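Local coordinates for protein beta-L-arabinobiosidase (Bacteroides thetaiotaomicron, PDB 5MQR) that probably hydrolyses glycosidic bonds in plant pectin, carrying a sialidase-like beta-propeller and a separate glycoside hydrolase domain in one chain, at residues Arg162-Asn168 / Gly186-Ile192; Tyr88-Leu92 / Met149-Phe155; Pro218-Lys222 / Cys232-Leu236. All blocks are in the same frame, centred on the assembly; numbering follows the deposited sequence.

Overall arrangement
All three contacts lie in the N-terminal beta-propeller region. Contact 1 joins two neighbouring strands of one four-stranded sheet. Contact 2 packs the edge strand of that sheet against strand 86-94 of another sheet, and contact 3 joins a loop to helix 226-236. Contact 1 is the middle piece. Its centre is about 9 Å from that of contact 2 and about 10 Å from that of contact 3. Contacts 2 and 3 are about 18 Å apart between centres. Thr165 OG1 is 2.8 Å from Gly154 O, and Val189 CG2 is 3.8 Å from Cys232 SG. A calcium ion lies about 4 Å from the Phe155 side chain and about 6 Å from that of Met166.

Contact 1. Residues Arg162-Asn168 / Gly186-Ile192; sequences RLITMGN and GRVVREI
Thr165 and Arg190 form an antiparallel hydrogen-bonded pair in a sheet of a propeller blade. Strands 163-168 and 186-192 run nearly antiparallel, at 159°. On the face of Leu163, Thr165 and Ile192, the Ile192 CD1 methyl fills the hollow between two neighbours across the strand. It lies 3.6 Å from Thr165 CG2 and 3.9 Å from Leu163 CD2. Thr165 OG1 is hydrogen-bonded to Gly154 O. On this face too, Gly167 has no side chain, and Val188 CG2 comes to 3.4 Å from Gly167 O. On the other face Val189 is the bump. Its CG1 sits 3.7 Å from CB of Met166, a selenomethionine, and also touches Ile164 CG2. Helix 226-236 covers this face, with Cys232 on Val189 and Phe228 on Ile164. Farther along it, Asn168 CB sits over one face of the Arg187 guanidinium, toward its rim, 3.8 Å above the plane. Glu248 forms a salt bridge with that guanidinium, and Trp245 a cation-pi contact. At the opposite end Glu191 CG is anti to the backbone N (chi1 -177°) and the chain stays extended, bringing the carboxylate to Arg162. The salt bridge from Arg162 NH1 to Glu191 OE1 is 2.6 Å, but the hydrogen bond is weak and bent. NH1 forms a second salt bridge with Asp225. A water takes the N-H of Leu163 and donates to Ile192 O at 2.6 Å and Glu191 OE2 at 2.7 Å.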
loop_
_atom_site.group_PDB
_atom_site.type_symbol
_atom_site.label_atom_id
_atom_site.label_comp_id
_atom_site.label_asym_id
_atom_site.label_seq_id
_atom_site.Cartn_x
_atom_site.Cartn_y
_atom_site.Cartn_z
ATOM N N ARG A 162 -13.233 24.247 26.599
ATOM C CA ARG A 162 -14.704 24.167 26.649
ATOM C C ARG A 162 -15.351 23.878 25.283
ATOM O O ARG A 162 -14.815 24.248 24.217
ATOM C CB ARG A 162 -15.285 25.440 27.253
ATOM C CG ARG A 162 -14.900 25.626 28.723
ATOM C CD ARG A 162 -15.305 27.003 29.203
ATOM N NE ARG A 162 -15.219 27.154 30.658
ATOM C CZ ARG A 162 -16.233 27.446 31.479
ATOM N NH1 ARG A 162 -17.478 27.628 31.051
ATOM N NH2 ARG A 162 -15.992 27.578 32.777
ATOM N N LEU A 163 -16.487 23.186 25.313
ATOM C CA LEU A 163 -17.176 22.826 24.086
ATOM C C LEU A 163 -18.375 23.721 23.957
ATOM O O LEU A 163 -19.230 23.691 24.812
ATOM C CB LEU A 163 -17.606 21.354 24.078
ATOM C CG LEU A 163 -18.342 20.873 22.807
ATOM C CD1 LEU A 163 -17.545 21.096 21.528
ATOM C CD2 LEU A 163 -18.675 19.396 22.922
ATOM N N ILE A 164 -18.426 24.516 22.890
ATOM C CA ILE A 164 -19.595 25.342 22.584
ATOM C C ILE A 164 -20.300 24.737 21.372
ATOM O O ILE A 164 -19.645 24.349 20.389
ATOM C CB ILE A 164 -19.217 26.815 22.297
ATOM C CG1 ILE A 164 -18.261 27.377 23.366
ATOM C CG2 ILE A 164 -20.460 27.698 22.199
ATOM C CD1 ILE A 164 -18.758 27.339 24.785
ATOM N N THR A 165 -21.623 24.625 21.446
ATOM C CA THR A 165 -22.417 24.243 20.279
ATOM C C THR A 165 -23.283 25.438 19.893
ATOM O O THR A 165 -23.620 26.262 20.743
ATOM C CB THR A 165 -23.223 22.943 20.499
ATOM O OG1 THR A 165 -23.825 22.517 19.267
ATOM C CG2 THR A 165 -24.288 23.123 21.572
HETATM N N MSE A 166 -23.592 25.562 18.599
HETATM C CA MSE A 166 -24.279 26.761 18.092
HETATM C C MSE A 166 -25.246 26.417 16.997
HETATM O O MSE A 166 -25.098 25.416 16.291
HETATM C CB MSE A 166 -23.308 27.845 17.600
HETATM C CG MSE A 166 -22.331 27.332 16.536
HETATM SE SE MSE A 166 -20.930 28.659 16.068
HETATM C CE MSE A 166 -19.375 27.665 16.732
ATOM N N GLY A 167 -26.267 27.253 16.877
ATOM C CA GLY A 167 -27.208 27.154 15.799
ATOM C C GLY A 167 -27.858 28.482 15.537
ATOM O O GLY A 167 -27.619 29.453 16.261
ATOM N N ASN A 168 -28.683 28.528 14.502
ATOM C CA ASN A 168 -29.253 29.785 14.044
ATOM C C ASN A 168 -30.739 29.645 13.723
ATOM O O ASN A 168 -31.172 28.613 13.218
ATOM C CB ASN A 168 -28.461 30.227 12.826
ATOM C CG ASN A 168 -29.048 31.441 12.157
ATOM O OD1 ASN A 168 -28.709 32.564 12.506
ATOM N ND2 ASN A 168 -29.923 31.221 11.174
ATOM N N GLY A 186 -31.417 35.266 14.553
ATOM C CA GLY A 186 -30.057 35.298 15.066
ATOM C C GLY A 186 -29.466 33.949 15.408
ATOM O O GLY A 186 -30.115 32.909 15.275
ATOM N N ARG A 187 -28.233 33.993 15.894
ATOM C CA ARG A 187 -27.491 32.806 16.188
ATOM C C ARG A 187 -27.340 32.623 17.688
ATOM O O ARG A 187 -27.087 33.576 18.413
ATOM C CB ARG A 187 -26.132 32.885 15.530
ATOM C CG ARG A 187 -25.540 31.505 15.317
ATOM C CD ARG A 187 -24.260 31.596 14.562
ATOM N NE ARG A 187 -24.490 32.097 13.212
ATOM C CZ ARG A 187 -24.682 31.352 12.121
ATOM N NH1 ARG A 187 -24.685 30.008 12.162
ATOM N NH2 ARG A 187 -24.858 31.974 10.953
ATOM N N VAL A 188 -27.503 31.380 18.131
ATOM C CA VAL A 188 -27.464 31.036 19.543
ATOM C C VAL A 188 -26.338 30.058 19.803
ATOM O O VAL A 188 -25.880 29.365 18.903
ATOM C CB VAL A 188 -28.786 30.424 20.071
ATOM C CG1 VAL A 188 -29.902 31.446 19.988
ATOM C CG2 VAL A 188 -29.168 29.143 19.325
ATOM N N VAL A 189 -25.927 30.024 21.062
ATOM C CA VAL A 189 -24.866 29.160 21.554
ATOM C C VAL A 189 -25.265 28.631 22.920
ATOM O O VAL A 189 -26.033 29.268 23.644
ATOM C CB VAL A 189 -23.525 29.906 21.759
ATOM C CG1 VAL A 189 -22.872 30.244 20.436
ATOM C CG2 VAL A 189 -23.694 31.162 22.615
ATOM N N ARG A 190 -24.696 27.488 23.275
ATOM C CA ARG A 190 -24.684 27.022 24.660
ATOM C C ARG A 190 -23.503 26.095 24.906
ATOM O O ARG A 190 -23.019 25.447 23.986
ATOM C CB ARG A 190 -26.001 26.332 25.017
ATOM C CG ARG A 190 -26.161 24.911 24.508
ATOM C CD ARG A 190 -27.620 24.466 24.583
ATOM N NE ARG A 190 -28.175 24.661 25.919
ATOM C CZ ARG A 190 -29.400 24.314 26.291
ATOM N NH1 ARG A 190 -30.248 23.739 25.443
ATOM N NH2 ARG A 190 -29.776 24.543 27.529
ATOM N N GLU A 191 -23.045 26.051 26.149
ATOM C CA GLU A 191 -21.924 25.219 26.501
ATOM C C GLU A 191 -22.399 23.791 26.690
ATOM O O GLU A 191 -23.471 23.562 27.244
ATOM C CB GLU A 191 -21.267 25.711 27.782
ATOM C CG GLU A 191 -20.024 24.885 28.125
ATOM C CD GLU A 191 -19.085 25.566 29.092
ATOM O OE1 GLU A 191 -19.403 26.684 29.565
ATOM O OE2 GLU A 191 -18.026 24.979 29.380
ATOM N N ILE A 192 -21.607 22.847 26.207
ATOM C CA ILE A 192 -21.746 21.452 26.581
ATOM C C ILE A 192 -20.689 21.108 27.656
ATOM O O ILE A 192 -19.493 21.320 27.467
ATOM C CB ILE A 192 -21.625 20.532 25.362
ATOM C CG1 ILE A 192 -22.786 20.788 24.384
ATOM C CG2 ILE A 192 -21.608 19.064 25.803
ATOM C CD1 ILE A 192 -22.476 20.360 22.963
HETATM O O HOH W 1 -17.324 22.656 28.191
#

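Contact 2. Residues Tyr88-Leu92 / Met149-Phe155; sequences YYQYL and MHQRVGF. With EDO (1,2-ethanediol), chain H.
Met149 starts the contact with its backbone: Met149 O lies 3.9 Å from Leu92 CD2. This is packing between two sheets of the propeller, with no direct hydrogen bond across it. His150 CA touches the same Leu92 methyl, while the His150 side chain turns away. His150 ND1 bonds to Glu248, and NE2 donates to O1 of a bound 1,2-ethanediol, probably from the crystallisation liquor, at 3.1 Å. Gln151 comes next and meets Gln90 with the two amide planes 82° apart. A water joins them, donating to Gln90 OE1 at 2.7 Å and taking a weak bond from Gln151 NE2. Gln151 OE1 accepts from Asn168 N. Arg152 NH1 adds a weak bond to the ethanediol O1. At Gly154 a CB would fall about 2.8 Å from Gln90 OE1, probably too close for a side chain. Gln90 NE2 donates a hydrogen bond to Met166 O. With an alanine here in place of Gln90, Met166 O would probably lose this donor and the water its acceptor. Phe155 ends the segment. Its CZ lies 3.7 Å from Tyr88 CB, and its CE2 is 3.8 Å from Gln90 CB. Around them, strand 86-94 is flanked by strands 74-83 and 104-110. Strand 104-110 also touches Phe155 through Leu107. Next to strand 148-157 in its sheet, strand 163-170 brings Leu163 to Tyr88 and Thr165 to Phe155.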
loop_
_atom_site.group_PDB
_atom_site.type_symbol
_atom_site.label_atom_id
_atom_site.label_comp_id
_atom_site.label_asym_id
_atom_site.label_seq_id
_atom_site.Cartn_x
_atom_site.Cartn_y
_atom_site.Cartn_z
ATOM N N TYR A 88 -19.453 14.180 19.250
ATOM C CA TYR A 88 -20.667 14.958 19.357
ATOM C C TYR A 88 -21.183 15.194 17.941
ATOM O O TYR A 88 -20.445 15.684 17.058
ATOM C CB TYR A 88 -20.391 16.267 20.087
ATOM C CG TYR A 88 -20.101 16.034 21.547
ATOM C CD1 TYR A 88 -18.834 15.703 21.969
ATOM C CD2 TYR A 88 -21.108 16.090 22.495
ATOM C CE1 TYR A 88 -18.574 15.445 23.303
ATOM C CE2 TYR A 88 -20.857 15.837 23.839
ATOM C CZ TYR A 88 -19.582 15.508 24.236
ATOM O OH TYR A 88 -19.287 15.258 25.560
ATOM N N TYR A 89 -22.461 14.843 17.748
ATOM C CA TYR A 89 -23.131 14.773 16.454
ATOM C C TYR A 89 -24.384 15.632 16.594
ATOM O O TYR A 89 -25.264 15.340 17.415
ATOM C CB TYR A 89 -23.477 13.319 16.158
ATOM C CG TYR A 89 -23.988 13.014 14.765
ATOM C CD1 TYR A 89 -25.246 13.422 14.358
ATOM C CD2 TYR A 89 -23.225 12.264 13.867
ATOM C CE1 TYR A 89 -25.722 13.134 13.101
ATOM C CE2 TYR A 89 -23.702 11.946 12.606
ATOM C CZ TYR A 89 -24.949 12.391 12.225
ATOM O OH TYR A 89 -25.442 12.126 10.970
ATOM N N GLN A 90 -24.435 16.713 15.821
ATOM C CA GLN A 90 -25.535 17.683 15.837
ATOM C C GLN A 90 -26.272 17.533 14.516
ATOM O O GLN A 90 -25.632 17.308 13.495
ATOM C CB GLN A 90 -24.972 19.094 15.932
ATOM C CG GLN A 90 -25.970 20.147 16.306
ATOM C CD GLN A 90 -25.618 21.557 15.814
ATOM O OE1 GLN A 90 -25.486 21.781 14.615
ATOM N NE2 GLN A 90 -25.515 22.511 16.737
ATOM N N TYR A 91 -27.598 17.630 14.528
ATOM C CA TYR A 91 -28.373 17.669 13.301
ATOM C C TYR A 91 -29.661 18.455 13.502
ATOM O O TYR A 91 -30.081 18.690 14.625
ATOM C CB TYR A 91 -28.636 16.250 12.742
ATOM C CG TYR A 91 -29.632 15.386 13.473
ATOM C CD1 TYR A 91 -29.229 14.554 14.522
ATOM C CD2 TYR A 91 -30.975 15.378 13.104
ATOM C CE1 TYR A 91 -30.136 13.738 15.188
ATOM C CE2 TYR A 91 -31.900 14.574 13.771
ATOM C CZ TYR A 91 -31.487 13.773 14.818
ATOM O OH TYR A 91 -32.398 12.974 15.455
ATOM N N LEU A 92 -30.274 18.869 12.402
ATOM C CA LEU A 92 -31.513 19.590 12.490
ATOM C C LEU A 92 -32.670 18.836 11.906
ATOM O O LEU A 92 -32.500 17.952 11.095
ATOM C CB LEU A 92 -31.410 20.982 11.907
ATOM C CG LEU A 92 -31.136 21.179 10.444
ATOM C CD1 LEU A 92 -32.415 21.258 9.611
ATOM C CD2 LEU A 92 -30.311 22.485 10.336
HETATM N N MSE A 149 -34.677 26.502 11.774
HETATM C CA MSE A 149 -33.268 26.422 12.137
HETATM C C MSE A 149 -32.490 26.071 10.908
HETATM O O MSE A 149 -32.969 25.344 10.037
HETATM C CB MSE A 149 -32.969 25.428 13.287
HETATM C CG MSE A 149 -33.687 25.885 14.555
HETATM SE SE MSE A 149 -32.812 25.270 16.203
HETATM C CE MSE A 149 -31.314 26.571 16.195
ATOM N N HIS A 150 -31.281 26.625 10.838
ATOM C CA HIS A 150 -30.360 26.383 9.750
ATOM C C HIS A 150 -28.970 26.845 10.172
ATOM O O HIS A 150 -28.808 28.013 10.522
ATOM C CB HIS A 150 -30.772 27.150 8.495
ATOM C CG HIS A 150 -29.975 26.757 7.294
ATOM N ND1 HIS A 150 -28.828 27.420 6.911
ATOM C CD2 HIS A 150 -30.114 25.718 6.438
ATOM C CE1 HIS A 150 -28.322 26.830 5.843
ATOM N NE2 HIS A 150 -29.090 25.801 5.531
ATOM N N GLN A 151 -28.016 25.921 10.161
ATOM C CA GLN A 151 -26.614 26.137 10.564
ATOM C C GLN A 151 -25.720 25.488 9.554
ATOM O O GLN A 151 -25.999 24.348 9.176
ATOM C CB GLN A 151 -26.235 25.295 11.801
ATOM C CG GLN A 151 -26.847 25.655 13.071
ATOM C CD GLN A 151 -28.193 25.039 13.295
ATOM O OE1 GLN A 151 -29.168 25.745 13.294
ATOM N NE2 GLN A 151 -28.247 23.736 13.527
ATOM N N ARG A 152 -24.600 26.116 9.228
ATOM C CA ARG A 152 -23.526 25.441 8.474
ATOM C C ARG A 152 -22.344 25.083 9.361
ATOM O O ARG A 152 -21.376 24.482 8.867
ATOM C CB ARG A 152 -23.044 26.329 7.330
ATOM C CG ARG A 152 -24.123 26.756 6.358
ATOM C CD ARG A 152 -24.631 25.569 5.568
ATOM N NE ARG A 152 -25.147 26.001 4.276
ATOM C CZ ARG A 152 -26.017 25.321 3.519
ATOM N NH1 ARG A 152 -26.466 24.104 3.879
ATOM N NH2 ARG A 152 -26.418 25.863 2.358
ATOM N N VAL A 153 -22.414 25.498 10.639
ATOM C CA VAL A 153 -21.381 25.260 11.639
ATOM C C VAL A 153 -22.089 25.047 12.966
ATOM O O VAL A 153 -23.012 25.787 13.298
ATOM C CB VAL A 153 -20.347 26.432 11.768
ATOM C CG1 VAL A 153 -21.002 27.787 12.018
ATOM C CG2 VAL A 153 -19.324 26.142 12.873
ATOM N N GLY A 154 -21.632 24.033 13.702
ATOM C CA GLY A 154 -22.280 23.542 14.900
ATOM C C GLY A 154 -21.507 23.548 16.207
ATOM O O GLY A 154 -22.140 23.492 17.258
ATOM N N PHE A 155 -20.178 23.656 16.156
ATOM C CA PHE A 155 -19.326 23.350 17.283
ATOM C C PHE A 155 -18.066 24.196 17.291
ATOM O O PHE A 155 -17.481 24.420 16.237
ATOM C CB PHE A 155 -18.873 21.887 17.240
ATOM C CG PHE A 155 -19.951 20.880 17.518
ATOM C CD1 PHE A 155 -20.553 20.817 18.750
ATOM C CD2 PHE A 155 -20.298 19.947 16.567
ATOM C CE1 PHE A 155 -21.521 19.857 19.019
ATOM C CE2 PHE A 155 -21.264 18.994 16.826
ATOM C CZ PHE A 155 -21.880 18.950 18.056
HETATM C C1 EDO H . -29.808 25.409 2.165
HETATM O O1 EDO H . -29.711 24.225 2.991
HETATM C C2 EDO H . -29.455 25.126 0.697
HETATM O O2 EDO H . -28.826 26.228 0.036
HETATM O O HOH W 2 -27.119 21.043 12.599
#

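Contact 3. Residues Pro218-Lys222 / Cys232-Leu236; sequences PYFKK and CQEIL
Lys222 N bonds to Tyr219 O at 2.9 Å and closes the short 3-10 turn that carries Phe220 against Cys232. Phe220 makes most of the contact. It is a single aromatic knob set against one side of the helix, meeting Cys232 and Leu236, which lie one turn apart. Cys232 CB comes to 3.4 Å from Phe220 CD2. Cys232 SG lies obliquely to the ring, 4.8 Å from the Phe220 centroid, a sulfur-aromatic contact. Phe220 and Leu236 approach from opposite directions, with Leu236 CD1 3.9 Å from Phe220 CZ. Lys221 folds back along its own neighbour, with Lys221 CG 3.8 Å above the plane of the Phe220 ring, toward its rim. Phe220 in turn lies against Tyr219 through CD1.

Gln233 OE1 lies in the plane of the Phe220 ring, at the edge, 3.8 Å from Phe220 CZ. Lys221 NZ is 3.4 Å from the same Gln233 OE1. The edge of an aromatic ring is slightly positive, so the amide oxygen is probably well placed there. The amide and ring planes are 46° apart. Gln233 CG is anti to the backbone N (chi1 -168°) and the chain bends at chi2, which turns the amide back toward the loop. At the other end of the amide, Gln233 NE2 hydrogen-bonds to Asp237 OD1, just past the helix.

The loop and the helix meet beside the outermost strand of the blade. Strand 202-206 touches both: Tyr202 and Ile204 meet Phe220, and Ile204 also meets Cys232. Phe203 forms backbone bonds to Pro218 and Phe220. Further along helix 226-236, Leu236 rests on Trp245, while Ile235 packs on helix 239-242.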
loop_
_atom_site.group_PDB
_atom_site.type_symbol
_atom_site.label_atom_id
_atom_site.label_comp_id
_atom_site.label_asym_id
_atom_site.label_seq_id
_atom_site.Cartn_x
_atom_site.Cartn_y
_atom_site.Cartn_z
ATOM N N PRO A 218 -31.026 35.518 26.634
ATOM C CA PRO A 218 -30.154 36.686 26.800
ATOM C C PRO A 218 -28.925 36.676 25.900
ATOM O O PRO A 218 -28.552 35.647 25.312
ATOM C CB PRO A 218 -29.783 36.667 28.296
ATOM C CG PRO A 218 -30.086 35.281 28.775
ATOM C CD PRO A 218 -31.115 34.690 27.856
ATOM N N TYR A 219 -28.332 37.851 25.761
ATOM C CA TYR A 219 -27.088 38.014 25.024
ATOM C C TYR A 219 -25.940 37.354 25.794
ATOM O O TYR A 219 -25.908 37.378 27.023
ATOM C CB TYR A 219 -26.831 39.496 24.821
ATOM C CG TYR A 219 -25.671 39.851 23.932
ATOM C CD1 TYR A 219 -25.592 39.381 22.634
ATOM C CD2 TYR A 219 -24.688 40.716 24.385
ATOM C CE1 TYR A 219 -24.540 39.734 21.818
ATOM C CE2 TYR A 219 -23.636 41.083 23.582
ATOM C CZ TYR A 219 -23.562 40.598 22.306
ATOM O OH TYR A 219 -22.491 40.970 21.537
ATOM N N PHE A 220 -25.008 36.760 25.067
ATOM C CA PHE A 220 -23.980 35.930 25.692
ATOM C C PHE A 220 -23.136 36.673 26.737
ATOM O O PHE A 220 -22.672 36.064 27.682
ATOM C CB PHE A 220 -23.086 35.245 24.645
ATOM C CG PHE A 220 -22.009 36.132 24.063
ATOM C CD1 PHE A 220 -22.269 36.942 22.963
ATOM C CD2 PHE A 220 -20.719 36.125 24.597
ATOM C CE1 PHE A 220 -21.279 37.748 22.420
ATOM C CE2 PHE A 220 -19.711 36.918 24.051
ATOM C CZ PHE A 220 -19.993 37.739 22.966
ATOM N N LYS A 221 -22.966 37.983 26.574
ATOM C CA LYS A 221 -22.194 38.760 27.519
ATOM C C LYS A 221 -22.870 38.893 28.889
ATOM O O LYS A 221 -22.246 39.380 29.815
ATOM C CB LYS A 221 -21.863 40.149 26.953
ATOM C CG LYS A 221 -20.893 40.143 25.763
ATOM C CD LYS A 221 -20.243 41.525 25.586
ATOM C CE LYS A 221 -20.090 41.979 24.136
ATOM N NZ LYS A 221 -18.758 41.743 23.547
ATOM N N LYS A 222 -24.126 38.475 29.029
ATOM C CA LYS A 222 -24.799 38.567 30.320
ATOM C C LYS A 222 -24.476 37.403 31.236
ATOM O O LYS A 222 -24.759 37.486 32.432
ATOM C CB LYS A 222 -26.314 38.669 30.152
ATOM C CG LYS A 222 -26.757 39.867 29.323
ATOM C CD LYS A 222 -26.667 41.177 30.090
ATOM C CE LYS A 222 -25.964 42.249 29.259
ATOM N NZ LYS A 222 -26.362 43.584 29.759
ATOM N N CYS A 232 -17.062 32.353 23.687
ATOM C CA CYS A 232 -17.920 32.908 22.659
ATOM C C CYS A 232 -17.191 34.014 21.901
ATOM O O CYS A 232 -17.239 34.057 20.675
ATOM C CB CYS A 232 -19.215 33.446 23.247
ATOM S SG CYS A 232 -20.290 32.166 23.945
ATOM N N GLN A 233 -16.487 34.878 22.622
ATOM C CA GLN A 233 -15.741 35.961 21.992
ATOM C C GLN A 233 -14.685 35.451 20.999
ATOM O O GLN A 233 -14.416 36.119 19.995
ATOM C CB GLN A 233 -15.087 36.862 23.060
ATOM C CG GLN A 233 -14.530 38.179 22.518
ATOM C CD GLN A 233 -15.600 39.004 21.814
ATOM O OE1 GLN A 233 -16.617 39.325 22.405
ATOM N NE2 GLN A 233 -15.386 39.322 20.549
ATOM N N GLU A 234 -14.096 34.285 21.290
ATOM C CA GLU A 234 -13.145 33.622 20.392
ATOM C C GLU A 234 -13.780 33.202 19.071
ATOM O O GLU A 234 -13.095 33.169 18.050
ATOM C CB GLU A 234 -12.555 32.344 21.018
ATOM C CG GLU A 234 -11.531 32.569 22.124
ATOM C CD GLU A 234 -11.188 31.298 22.886
ATOM O OE1 GLU A 234 -11.359 30.175 22.360
ATOM O OE2 GLU A 234 -10.741 31.430 24.041
ATOM N N ILE A 235 -15.053 32.812 19.105
ATOM C CA ILE A 235 -15.762 32.452 17.892
ATOM C C ILE A 235 -15.857 33.686 17.014
ATOM O O ILE A 235 -15.493 33.625 15.841
ATOM C CB ILE A 235 -17.163 31.919 18.180
ATOM C CG1 ILE A 235 -17.062 30.549 18.868
ATOM C CG2 ILE A 235 -17.972 31.822 16.891
ATOM C CD1 ILE A 235 -18.335 30.137 19.575
ATOM N N LEU A 236 -16.321 34.788 17.595
ATOM C CA LEU A 236 -16.470 36.060 16.878
ATOM C C LEU A 236 -15.144 36.603 16.350
ATOM O O LEU A 236 -15.119 37.226 15.314
ATOM C CB LEU A 236 -17.122 37.126 17.766
ATOM C CG LEU A 236 -18.593 36.920 18.150
ATOM C CD1 LEU A 236 -19.044 37.947 19.196
ATOM C CD2 LEU A 236 -19.477 36.990 16.910
#